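PDB 1RKX: CDP-glucose-4,6-dehydratase from Yersinia pseudotuberculosis, which catalyses the dehydration of CDP-D-glucose to CDP-4-dehydro-6-deoxy-D-glucose, probably with its bound NAD as the transient hydride carrier. Local coordinates for residues L114-R119 with S169-S174; C163-T168 with T190-N195; L326-G331 with I347-N352. One frame throughout, in Å; residues are numbered along the deposited sequence.

Interaction 1. Residues L114-R119 with S169-S174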
loop_
_atom_site.group_PDB
_atom_site.type_symbol
_atom_site.label_atom_id
_atom_site.label_comp_id
_atom_site.label_asym_id
_atom_site.label_seq_id
_atom_site.Cartn_x
_atom_site.Cartn_y
_atom_site.Cartn_z
ATOM N N LEU C 114 3.099 13.037 29.560
ATOM C CA LEU C 114 1.667 13.221 29.778
ATOM C C LEU C 114 0.964 11.871 29.907
ATOM O O LEU C 114 0.188 11.647 30.847
ATOM C CB LEU C 114 1.042 14.002 28.617
ATOM C CG LEU C 114 -0.473 14.170 28.781
ATOM C CD1 LEU C 114 -0.777 15.597 29.196
ATOM C CD2 LEU C 114 -1.184 13.817 27.489
ATOM N N LEU C 115 1.236 10.973 28.963
ATOM C CA LEU C 115 0.629 9.645 28.973
ATOM C C LEU C 115 1.074 8.834 30.189
ATOM O O LEU C 115 0.283 8.081 30.763
ATOM C CB LEU C 115 0.962 8.900 27.673
ATOM C CG LEU C 115 0.368 9.547 26.412
ATOM C CD1 LEU C 115 0.905 8.863 25.155
ATOM C CD2 LEU C 115 -1.154 9.450 26.471
ATOM N N GLU C 116 2.330 8.999 30.599
ATOM C CA GLU C 116 2.838 8.285 31.768
ATOM C C GLU C 116 2.102 8.765 33.024
ATOM O O GLU C 116 1.733 7.966 33.888
ATOM C CB GLU C 116 4.345 8.526 31.919
ATOM C CG GLU C 116 5.026 7.730 33.037
ATOM C CD GLU C 116 5.036 6.225 32.797
ATOM O OE1 GLU C 116 4.646 5.768 31.699
ATOM O OE2 GLU C 116 5.447 5.492 33.723
ATOM N N ALA C 117 1.885 10.075 33.119
ATOM C CA ALA C 117 1.185 10.644 34.266
ATOM C C ALA C 117 -0.235 10.093 34.326
ATOM O O ALA C 117 -0.721 9.694 35.387
ATOM C CB ALA C 117 1.154 12.164 34.161
ATOM N N ILE C 118 -0.898 10.065 33.174
ATOM C CA ILE C 118 -2.261 9.563 33.093
ATOM C C ILE C 118 -2.313 8.096 33.511
ATOM O O ILE C 118 -3.224 7.667 34.228
ATOM C CB ILE C 118 -2.809 9.728 31.658
ATOM C CG1 ILE C 118 -2.948 11.220 31.345
ATOM C CG2 ILE C 118 -4.143 8.995 31.509
ATOM C CD1 ILE C 118 -3.366 11.534 29.918
ATOM N N ARG C 119 -1.314 7.340 33.070
ATOM C CA ARG C 119 -1.212 5.922 33.379
ATOM C C ARG C 119 -1.168 5.672 34.889
ATOM O O ARG C 119 -1.856 4.792 35.408
ATOM C CB ARG C 119 0.050 5.360 32.718
ATOM C CG ARG C 119 0.276 3.875 32.896
ATOM C CD ARG C 119 1.334 3.382 31.918
ATOM N NE ARG C 119 2.712 3.563 32.371
ATOM C CZ ARG C 119 3.365 2.685 33.124
ATOM N NH1 ARG C 119 2.761 1.566 33.511
ATOM N NH2 ARG C 119 4.627 2.909 33.470
ATOM N N SER C 169 0.203 5.486 20.071
ATOM C CA SER C 169 -0.210 4.149 19.651
ATOM C C SER C 169 0.360 3.066 20.575
ATOM O O SER C 169 -0.352 2.135 20.978
ATOM C CB SER C 169 0.250 3.893 18.215
ATOM O OG SER C 169 -0.075 2.583 17.809
ATOM N N SER C 170 1.644 3.180 20.909
ATOM C CA SER C 170 2.269 2.188 21.779
ATOM C C SER C 170 1.732 2.255 23.205
ATOM O O SER C 170 1.479 1.217 23.815
ATOM C CB SER C 170 3.788 2.357 21.812
ATOM O OG SER C 170 4.371 1.408 22.705
ATOM N N TYR C 171 1.562 3.464 23.736
ATOM C CA TYR C 171 1.046 3.599 25.095
ATOM C C TYR C 171 -0.347 2.994 25.181
ATOM O O TYR C 171 -0.673 2.312 26.151
ATOM C CB TYR C 171 1.009 5.067 25.533
ATOM C CG TYR C 171 2.128 5.430 26.486
ATOM C CD1 TYR C 171 3.429 5.640 26.023
ATOM C CD2 TYR C 171 1.898 5.509 27.860
ATOM C CE1 TYR C 171 4.475 5.915 26.909
ATOM C CE2 TYR C 171 2.934 5.779 28.754
ATOM C CZ TYR C 171 4.218 5.981 28.275
ATOM O OH TYR C 171 5.240 6.248 29.163
ATOM N N ARG C 172 -1.164 3.236 24.158
ATOM C CA ARG C 172 -2.518 2.693 24.131
ATOM C C ARG C 172 -2.477 1.169 24.098
ATOM O O ARG C 172 -3.142 0.498 24.893
ATOM C CB ARG C 172 -3.284 3.214 22.909
ATOM C CG ARG C 172 -4.702 2.657 22.766
ATOM C CD ARG C 172 -5.469 3.380 21.663
ATOM N NE ARG C 172 -4.757 3.320 20.391
ATOM C CZ ARG C 172 -4.633 4.337 19.545
ATOM N NH1 ARG C 172 -5.176 5.517 19.823
ATOM N NH2 ARG C 172 -3.953 4.175 18.416
ATOM N N ASN C 173 -1.692 0.621 23.179
ATOM C CA ASN C 173 -1.578 -0.827 23.038
ATOM C C ASN C 173 -1.009 -1.510 24.272
ATOM O O ASN C 173 -1.454 -2.596 24.652
ATOM C CB ASN C 173 -0.695 -1.168 21.837
ATOM C CG ASN C 173 -1.410 -0.992 20.514
ATOM O OD1 ASN C 173 -0.780 -0.948 19.458
ATOM N ND2 ASN C 173 -2.735 -0.903 20.562
ATOM N N SER C 174 -0.023 -0.869 24.891
ATOM C CA SER C 174 0.643 -1.428 26.058
ATOM C C SER C 174 -0.036 -1.180 27.399
ATOM O O SER C 174 -0.080 -2.076 28.243
ATOM C CB SER C 174 2.074 -0.894 26.139
ATOM O OG SER C 174 2.776 -1.103 24.923
#
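L115 lies over one face of the Y171 ring while E116 holds the phenol at its rim, so two neighbouring residues of one helix grip a single tyrosine of the other. L115 CB, 3.5 Å from Y171 CD2, lies 3.9 Å from the centroid of the Y171 ring on a line 26° off the ring normal, displaced toward the rim; this is a CH-pi contact, and the CD1 methyl extends it to Y171 CB and CG. E116 approaches differently. With CG anti to the backbone N (chi1 -175°) and a bend further out, its chain turns the carboxylate toward the phenol, the two planes being 85° apart. Y171 OH donates to E116 OE1 at 2.6 Å, meeting the anti side somewhat out of plane. Helices 100-121 and 156-175 lie on one face of the Rossmann sheet and run nearly parallel here, with axes 11.0 Å apart. In short-chain dehydrogenase/reductase dimers this helix pair commonly builds a four-helix bundle with its mate, consistent with the packing of E116 on V101 and of S170 on Y104, both of the second subunit. R119, one turn after E116, clasps the carboxylate side-on in a salt bridge: NE donates to E116 OE1 at 3.0 Å and NH2 to OE2 at 2.7 Å. Y171 OH and R119 NE reach OE1 from opposite faces of the carboxylate, which should fix its rotation and probably stabilise its negative charge; H120 adds a bond to OE2. The R119 guanidinium passes obliquely by the phenol and makes a cation-pi contact with F175, whose ring also meets Y171 edge-to-face.

Interaction 2. Residues C163-T168 with T190-N195. With NAD (nicotinamide-adenine-dinucleotide), chain G.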
loop_
_atom_site.group_PDB
_atom_site.type_symbol
_atom_site.label_atom_id
_atom_site.label_comp_id
_atom_site.label_asym_id
_atom_site.label_seq_id
_atom_site.Cartn_x
_atom_site.Cartn_y
_atom_site.Cartn_z
ATOM N N CYS C 163 6.218 11.080 15.384
ATOM C CA CYS C 163 6.688 10.312 16.537
ATOM C C CYS C 163 5.638 10.317 17.653
ATOM O O CYS C 163 5.431 9.292 18.306
ATOM C CB CYS C 163 8.004 10.880 17.077
ATOM S SG CYS C 163 9.473 10.442 16.080
ATOM N N ALA C 164 4.996 11.465 17.874
ATOM C CA ALA C 164 3.971 11.575 18.923
ATOM C C ALA C 164 2.833 10.600 18.638
ATOM O O ALA C 164 2.243 10.033 19.567
ATOM C CB ALA C 164 3.439 13.008 19.006
ATOM N N GLU C 165 2.536 10.398 17.355
ATOM C CA GLU C 165 1.491 9.456 16.957
ATOM C C GLU C 165 1.940 8.046 17.336
ATOM O O GLU C 165 1.175 7.284 17.921
ATOM C CB GLU C 165 1.235 9.534 15.443
ATOM C CG GLU C 165 0.351 10.698 14.992
ATOM C CD GLU C 165 -1.124 10.515 15.357
ATOM O OE1 GLU C 165 -1.527 9.389 15.707
ATOM O OE2 GLU C 165 -1.881 11.501 15.274
ATOM N N LEU C 166 3.180 7.695 16.999
ATOM C CA LEU C 166 3.698 6.377 17.347
ATOM C C LEU C 166 3.651 6.165 18.863
ATOM O O LEU C 166 3.185 5.124 19.330
ATOM C CB LEU C 166 5.140 6.211 16.842
ATOM C CG LEU C 166 5.300 5.470 15.508
ATOM C CD1 LEU C 166 4.639 6.257 14.379
ATOM C CD2 LEU C 166 6.784 5.253 15.219
ATOM N N VAL C 167 4.127 7.149 19.620
ATOM C CA VAL C 167 4.133 7.065 21.083
ATOM C C VAL C 167 2.732 6.784 21.626
ATOM O O VAL C 167 2.553 5.907 22.473
ATOM C CB VAL C 167 4.646 8.384 21.725
ATOM C CG1 VAL C 167 4.329 8.409 23.231
ATOM C CG2 VAL C 167 6.154 8.516 21.507
ATOM N N THR C 168 1.748 7.532 21.143
ATOM C CA THR C 168 0.378 7.357 21.608
ATOM C C THR C 168 -0.122 5.962 21.271
ATOM O O THR C 168 -0.779 5.322 22.086
ATOM C CB THR C 168 -0.570 8.403 20.994
ATOM O OG1 THR C 168 -0.061 9.718 21.245
ATOM C CG2 THR C 168 -1.964 8.288 21.626
ATOM N N THR C 190 -5.904 10.220 19.029
ATOM C CA THR C 190 -5.106 11.323 18.515
ATOM C C THR C 190 -5.972 12.040 17.490
ATOM O O THR C 190 -6.833 11.423 16.855
ATOM C CB THR C 190 -3.786 10.861 17.839
ATOM O OG1 THR C 190 -4.064 9.879 16.831
ATOM C CG2 THR C 190 -2.828 10.287 18.878
ATOM N N VAL C 191 -5.768 13.344 17.349
ATOM C CA VAL C 191 -6.529 14.128 16.388
ATOM C C VAL C 191 -5.556 14.887 15.495
ATOM O O VAL C 191 -4.586 15.486 15.960
ATOM C CB VAL C 191 -7.518 15.099 17.092
ATOM C CG1 VAL C 191 -8.607 14.293 17.786
ATOM C CG2 VAL C 191 -6.793 15.981 18.096
ATOM N N ARG C 192 -5.828 14.847 14.200
ATOM C CA ARG C 192 -4.966 15.466 13.208
ATOM C C ARG C 192 -5.694 16.554 12.432
ATOM O O ARG C 192 -6.703 16.289 11.775
ATOM C CB ARG C 192 -4.464 14.369 12.263
ATOM C CG ARG C 192 -3.876 13.174 13.020
ATOM C CD ARG C 192 -3.871 11.886 12.201
ATOM N NE ARG C 192 -3.421 10.742 12.998
ATOM C CZ ARG C 192 -3.446 9.482 12.584
ATOM N NH1 ARG C 192 -3.906 9.185 11.379
ATOM N NH2 ARG C 192 -2.997 8.517 13.374
ATOM N N ALA C 193 -5.172 17.774 12.504
ATOM C CA ALA C 193 -5.773 18.910 11.816
ATOM C C ALA C 193 -4.730 19.999 11.606
ATOM O O ALA C 193 -3.729 20.052 12.320
ATOM C CB ALA C 193 -6.938 19.456 12.641
ATOM N N GLY C 194 -4.964 20.872 10.634
ATOM C CA GLY C 194 -4.017 21.940 10.384
ATOM C C GLY C 194 -4.661 23.157 9.748
ATOM O O GLY C 194 -5.882 23.211 9.586
ATOM N N ASN C 195 -3.838 24.141 9.401
ATOM C CA ASN C 195 -4.320 25.359 8.748
ATOM C C ASN C 195 -5.463 26.016 9.518
ATOM O O ASN C 195 -6.474 26.415 8.936
ATOM C CB ASN C 195 -4.798 25.022 7.339
ATOM C CG ASN C 195 -3.884 24.035 6.641
ATOM O OD1 ASN C 195 -2.734 24.345 6.328
ATOM N ND2 ASN C 195 -4.390 22.830 6.409
HETATM P PA NAD G . 0.326 28.091 20.072
HETATM O O1A NAD G . 1.773 28.377 19.956
HETATM O O2A NAD G . -0.595 29.258 20.094
HETATM O O5B NAD G . 0.028 27.206 21.381
HETATM C C5B NAD G . 1.037 26.275 21.840
HETATM C C4B NAD G . 0.866 25.976 23.331
HETATM O O4B NAD G . 1.960 25.067 23.594
HETATM C C3B NAD G . 1.110 27.191 24.213
HETATM O O3B NAD G . 0.019 27.256 25.153
HETATM C C2B NAD G . 2.461 26.888 24.834
HETATM O O2B NAD G . 2.665 27.536 26.120
HETATM C C1B NAD G . 2.446 25.381 24.871
HETATM N N9A NAD G . 3.777 24.813 25.020
HETATM C C8A NAD G . 4.788 24.782 24.095
HETATM N N7A NAD G . 5.898 24.200 24.542
HETATM C C5A NAD G . 5.583 23.835 25.836
HETATM C C6A NAD G . 6.338 23.184 26.836
HETATM N N6A NAD G . 7.581 22.765 26.725
HETATM N N1A NAD G . 5.729 22.962 28.044
HETATM C C2A NAD G . 4.433 23.389 28.194
HETATM N N3A NAD G . 3.638 24.000 27.342
HETATM C C4A NAD G . 4.278 24.202 26.156
HETATM O O3 NAD G . -0.068 27.108 18.926
HETATM P PN NAD G . -1.514 26.463 18.513
HETATM O O1N NAD G . -1.776 26.990 17.171
HETATM O O2N NAD G . -2.519 26.888 19.521
HETATM O O5D NAD G . -1.199 24.914 18.444
HETATM C C5D NAD G . -1.904 24.065 19.356
HETATM C C4D NAD G . -1.545 22.615 19.097
HETATM O O4D NAD G . -2.075 22.332 17.759
HETATM C C3D NAD G . -0.069 22.224 19.012
HETATM O O3D NAD G . 0.056 20.850 19.430
HETATM C C2D NAD G . 0.218 22.375 17.524
HETATM O O2D NAD G . 1.379 21.611 17.155
HETATM C C1D NAD G . -1.053 21.825 16.932
HETATM N N1N NAD G . -1.246 22.250 15.550
HETATM C C2N NAD G . -1.669 23.546 15.205
HETATM C C3N NAD G . -1.941 23.916 13.781
HETATM C C7N NAD G . -2.434 25.278 13.511
HETATM O O7N NAD G . -2.676 25.558 12.327
HETATM N N7N NAD G . -2.630 26.204 14.473
HETATM C C4N NAD G . -1.606 22.916 12.696
HETATM C C5N NAD G . -1.142 21.601 13.235
HETATM C C6N NAD G . -0.988 21.306 14.509
#
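E165 folds back at its second torsion (chi2 -73°), whereas R192 runs extended from CG to NE (chi3 -175°); a bent glutamate chain and a straight arginine chain bring carboxylate and guanidinium together between helix and sheet. The setting is a beta-alpha-beta unit of the Rossmann fold: helix 156-175 links the neighbouring parallel strands 126-130 and 187-192 and runs roughly antiparallel to the second. R192 takes the carboxylate side-on in a buried salt bridge, NE to E165 OE2 at 2.9 Å and NH2 to E165 OE1 at 2.9 Å. The oxygens lie close to the guanidinium plane, yet both nitrogens sit steeply above the carboxylate plane, the two groups being turned 81° apart. That tilt leaves the syn lone pair of E165 OE1 for T190 OG1, which donates at 2.8 Å. T131 also bonds OE2, so each oxygen of this buried carboxylate has two partners. R192 NH1 in turn reaches Y136 OH and E147 O, and the charge pair is thus tied to the surrounding loops. Beside this polar group, methyl meets methyl: T168 CG2 touches T190 CG2 at 3.5 Å, the two threonines running in opposite directions. T168 OG1 is directed elsewhere, donating to A164 O at 2.9 Å within the helix and bonding N129. One turn before E165 the helix carries K161, whose NZ is hydrogen-bonded to the NAD. Beyond R192 the chain passes across one face of the nicotinamide, where G194 CA lies 3.5 Å from NAD C4N, and A193 O comes to 3.2 Å from NAD C5N.

Interaction 3. Residues L326-G331 with I347-N352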
loop_
_atom_site.group_PDB
_atom_site.type_symbol
_atom_site.label_atom_id
_atom_site.label_comp_id
_atom_site.label_asym_id
_atom_site.label_seq_id
_atom_site.Cartn_x
_atom_site.Cartn_y
_atom_site.Cartn_z
ATOM N N LEU C 326 -13.837 33.967 7.268
ATOM C CA LEU C 326 -13.067 35.198 7.092
ATOM C C LEU C 326 -13.841 36.407 7.622
ATOM O O LEU C 326 -13.254 37.353 8.147
ATOM C CB LEU C 326 -12.721 35.410 5.611
ATOM C CG LEU C 326 -11.701 34.444 4.998
ATOM C CD1 LEU C 326 -11.538 34.724 3.508
ATOM C CD2 LEU C 326 -10.362 34.600 5.719
ATOM N N GLU C 327 -15.159 36.376 7.472
ATOM C CA GLU C 327 -15.994 37.465 7.957
ATOM C C GLU C 327 -15.868 37.542 9.478
ATOM O O GLU C 327 -15.719 38.625 10.036
ATOM C CB GLU C 327 -17.447 37.238 7.537
ATOM C CG GLU C 327 -18.440 38.205 8.148
ATOM C CD GLU C 327 -19.759 38.216 7.408
ATOM O OE1 GLU C 327 -19.903 39.023 6.469
ATOM O OE2 GLU C 327 -20.646 37.408 7.751
ATOM N N TYR C 328 -15.920 36.393 10.142
ATOM C CA TYR C 328 -15.777 36.361 11.595
ATOM C C TYR C 328 -14.379 36.825 12.034
ATOM O O TYR C 328 -14.254 37.492 13.067
ATOM C CB TYR C 328 -16.025 34.949 12.144
ATOM C CG TYR C 328 -17.484 34.569 12.340
ATOM C CD1 TYR C 328 -18.180 33.841 11.373
ATOM C CD2 TYR C 328 -18.158 34.916 13.513
ATOM C CE1 TYR C 328 -19.514 33.464 11.573
ATOM C CE2 TYR C 328 -19.490 34.545 13.723
ATOM C CZ TYR C 328 -20.160 33.820 12.750
ATOM O OH TYR C 328 -21.473 33.453 12.959
ATOM N N ILE C 329 -13.345 36.479 11.254
ATOM C CA ILE C 329 -11.955 36.839 11.561
ATOM C C ILE C 329 -11.791 38.348 11.593
ATOM O O ILE C 329 -11.280 38.913 12.560
ATOM C CB ILE C 329 -10.949 36.286 10.506
ATOM C CG1 ILE C 329 -11.123 34.776 10.336
ATOM C CG2 ILE C 329 -9.522 36.626 10.915
ATOM C CD1 ILE C 329 -11.146 34.022 11.614
ATOM N N VAL C 330 -12.218 38.999 10.519
ATOM C CA VAL C 330 -12.112 40.445 10.424
ATOM C C VAL C 330 -12.920 41.088 11.545
ATOM O O VAL C 330 -12.474 42.047 12.176
ATOM C CB VAL C 330 -12.618 40.949 9.049
ATOM C CG1 VAL C 330 -12.677 42.473 9.035
ATOM C CG2 VAL C 330 -11.695 40.450 7.949
ATOM N N GLY C 331 -14.102 40.546 11.804
ATOM C CA GLY C 331 -14.938 41.094 12.856
ATOM C C GLY C 331 -14.256 41.033 14.212
ATOM O O GLY C 331 -14.230 42.020 14.954
ATOM N N ILE C 347 -16.863 34.524 23.629
ATOM C CA ILE C 347 -17.891 33.611 24.118
ATOM C C ILE C 347 -19.059 33.616 23.139
ATOM O O ILE C 347 -19.625 32.571 22.817
ATOM C CB ILE C 347 -18.417 34.039 25.505
ATOM C CG1 ILE C 347 -17.270 34.045 26.519
ATOM C CG2 ILE C 347 -19.535 33.101 25.951
ATOM C CD1 ILE C 347 -16.545 32.724 26.636
ATOM N N THR C 348 -19.420 34.807 22.673
ATOM C CA THR C 348 -20.514 34.941 21.719
ATOM C C THR C 348 -20.155 34.251 20.406
ATOM O O THR C 348 -21.020 33.670 19.752
ATOM C CB THR C 348 -20.838 36.425 21.451
ATOM O OG1 THR C 348 -21.359 37.018 22.648
ATOM C CG2 THR C 348 -21.866 36.562 20.332
ATOM N N GLU C 349 -18.882 34.316 20.019
ATOM C CA GLU C 349 -18.454 33.672 18.785
ATOM C C GLU C 349 -18.670 32.173 18.909
ATOM O O GLU C 349 -19.134 31.520 17.977
ATOM C CB GLU C 349 -16.982 33.968 18.496
ATOM C CG GLU C 349 -16.522 33.423 17.161
ATOM C CD GLU C 349 -15.817 34.467 16.325
ATOM O OE1 GLU C 349 -16.338 35.597 16.218
ATOM O OE2 GLU C 349 -14.747 34.156 15.764
ATOM N N ILE C 350 -18.334 31.626 20.072
ATOM C CA ILE C 350 -18.521 30.205 20.309
ATOM C C ILE C 350 -20.007 29.879 20.234
ATOM O O ILE C 350 -20.396 28.861 19.661
ATOM C CB ILE C 350 -17.967 29.799 21.690
ATOM C CG1 ILE C 350 -16.433 29.841 21.652
ATOM C CG2 ILE C 350 -18.470 28.411 22.073
ATOM C CD1 ILE C 350 -15.768 29.756 23.016
ATOM N N ASN C 351 -20.837 30.747 20.803
ATOM C CA ASN C 351 -22.283 30.529 20.772
ATOM C C ASN C 351 -22.802 30.576 19.337
ATOM O O ASN C 351 -23.640 29.765 18.947
ATOM C CB ASN C 351 -23.012 31.576 21.621
ATOM C CG ASN C 351 -22.771 31.392 23.107
ATOM O OD1 ASN C 351 -22.775 30.269 23.617
ATOM N ND2 ASN C 351 -22.575 32.499 23.814
ATOM N N ASN C 352 -22.306 31.532 18.558
ATOM C CA ASN C 352 -22.717 31.659 17.164
ATOM C C ASN C 352 -22.391 30.372 16.418
ATOM O O ASN C 352 -23.175 29.906 15.593
ATOM C CB ASN C 352 -21.997 32.835 16.502
ATOM C CG ASN C 352 -22.558 34.177 16.930
ATOM O OD1 ASN C 352 -21.927 35.217 16.736
ATOM N ND2 ASN C 352 -23.755 34.161 17.504
HETATM O O HOH W 1 -16.475 37.847 14.844
#
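Both segments are regular helix, and their backbones come nearest where the CA atoms of Y328 and E349 stand 8.1 Å apart. They belong to consecutive helices, 322-338 and 342-355, in the C-terminal region of this extended short-chain dehydrogenase/reductase, and only a short connection separates them. At this spacing the gap is bridged by the side chains of Y328, E349 and N352. Y328 points toward the second helix, its CG anti to the carbonyl carbon (chi1 -82°), and presents a ring edge to E349 and N352; the ring also stacks on W320. E349 comes the other way, its chain running counter to the tyrosine's, and sets OE1 3.3 Å from Y328 CD2, close to the ring plane. The carboxylate is turned 76° from the ring, so this is an oxygen against an aromatic edge and not a stack. Further out, N352 lies by the phenol end: its CB is 3.6 Å from Y328 OH, and OD1 lies at the ring edge 3.9 Å from Y328 CE2, the amide inclined 53° to the ring. Direct contact is close packing without a hydrogen bond between the side chains, and the polar link between the segments goes through solvent. E349 OE2 has its own partner in H234 NE2, on strand 229-234, which anchors the other carboxylate oxygen. On a different side of helix 342-355, I350 packs on W24, L27 and W28 of helix 20-31, joining this C-terminal helix to the nucleotide-binding part of the fold. The bridging water donates twice, to the backbone carbonyl Y328 O at 2.9 Å and to E349 OE1 at 2.6 Å.

How the interactions relate
Interactions 1 and 2 share helix 156-175 and touch directly: L115 CD1 packs 3.9 Å from T168 CA, and their centres are about 14 Å apart. Interaction 2 reaches the NAD itself through residues 193-195, whereas in interaction 1 the L115 side chain stays about 13 Å from the cofactor. Both meet the second subunit. Interaction 3 lies across the centre of the chain from the other two; its nearest atoms are about 9 Å from those of interaction 2 and about 22 Å from those of interaction 1. It too approaches the cofactor site, the E349 side chain being about 8 Å from that of the NAD-binding F20.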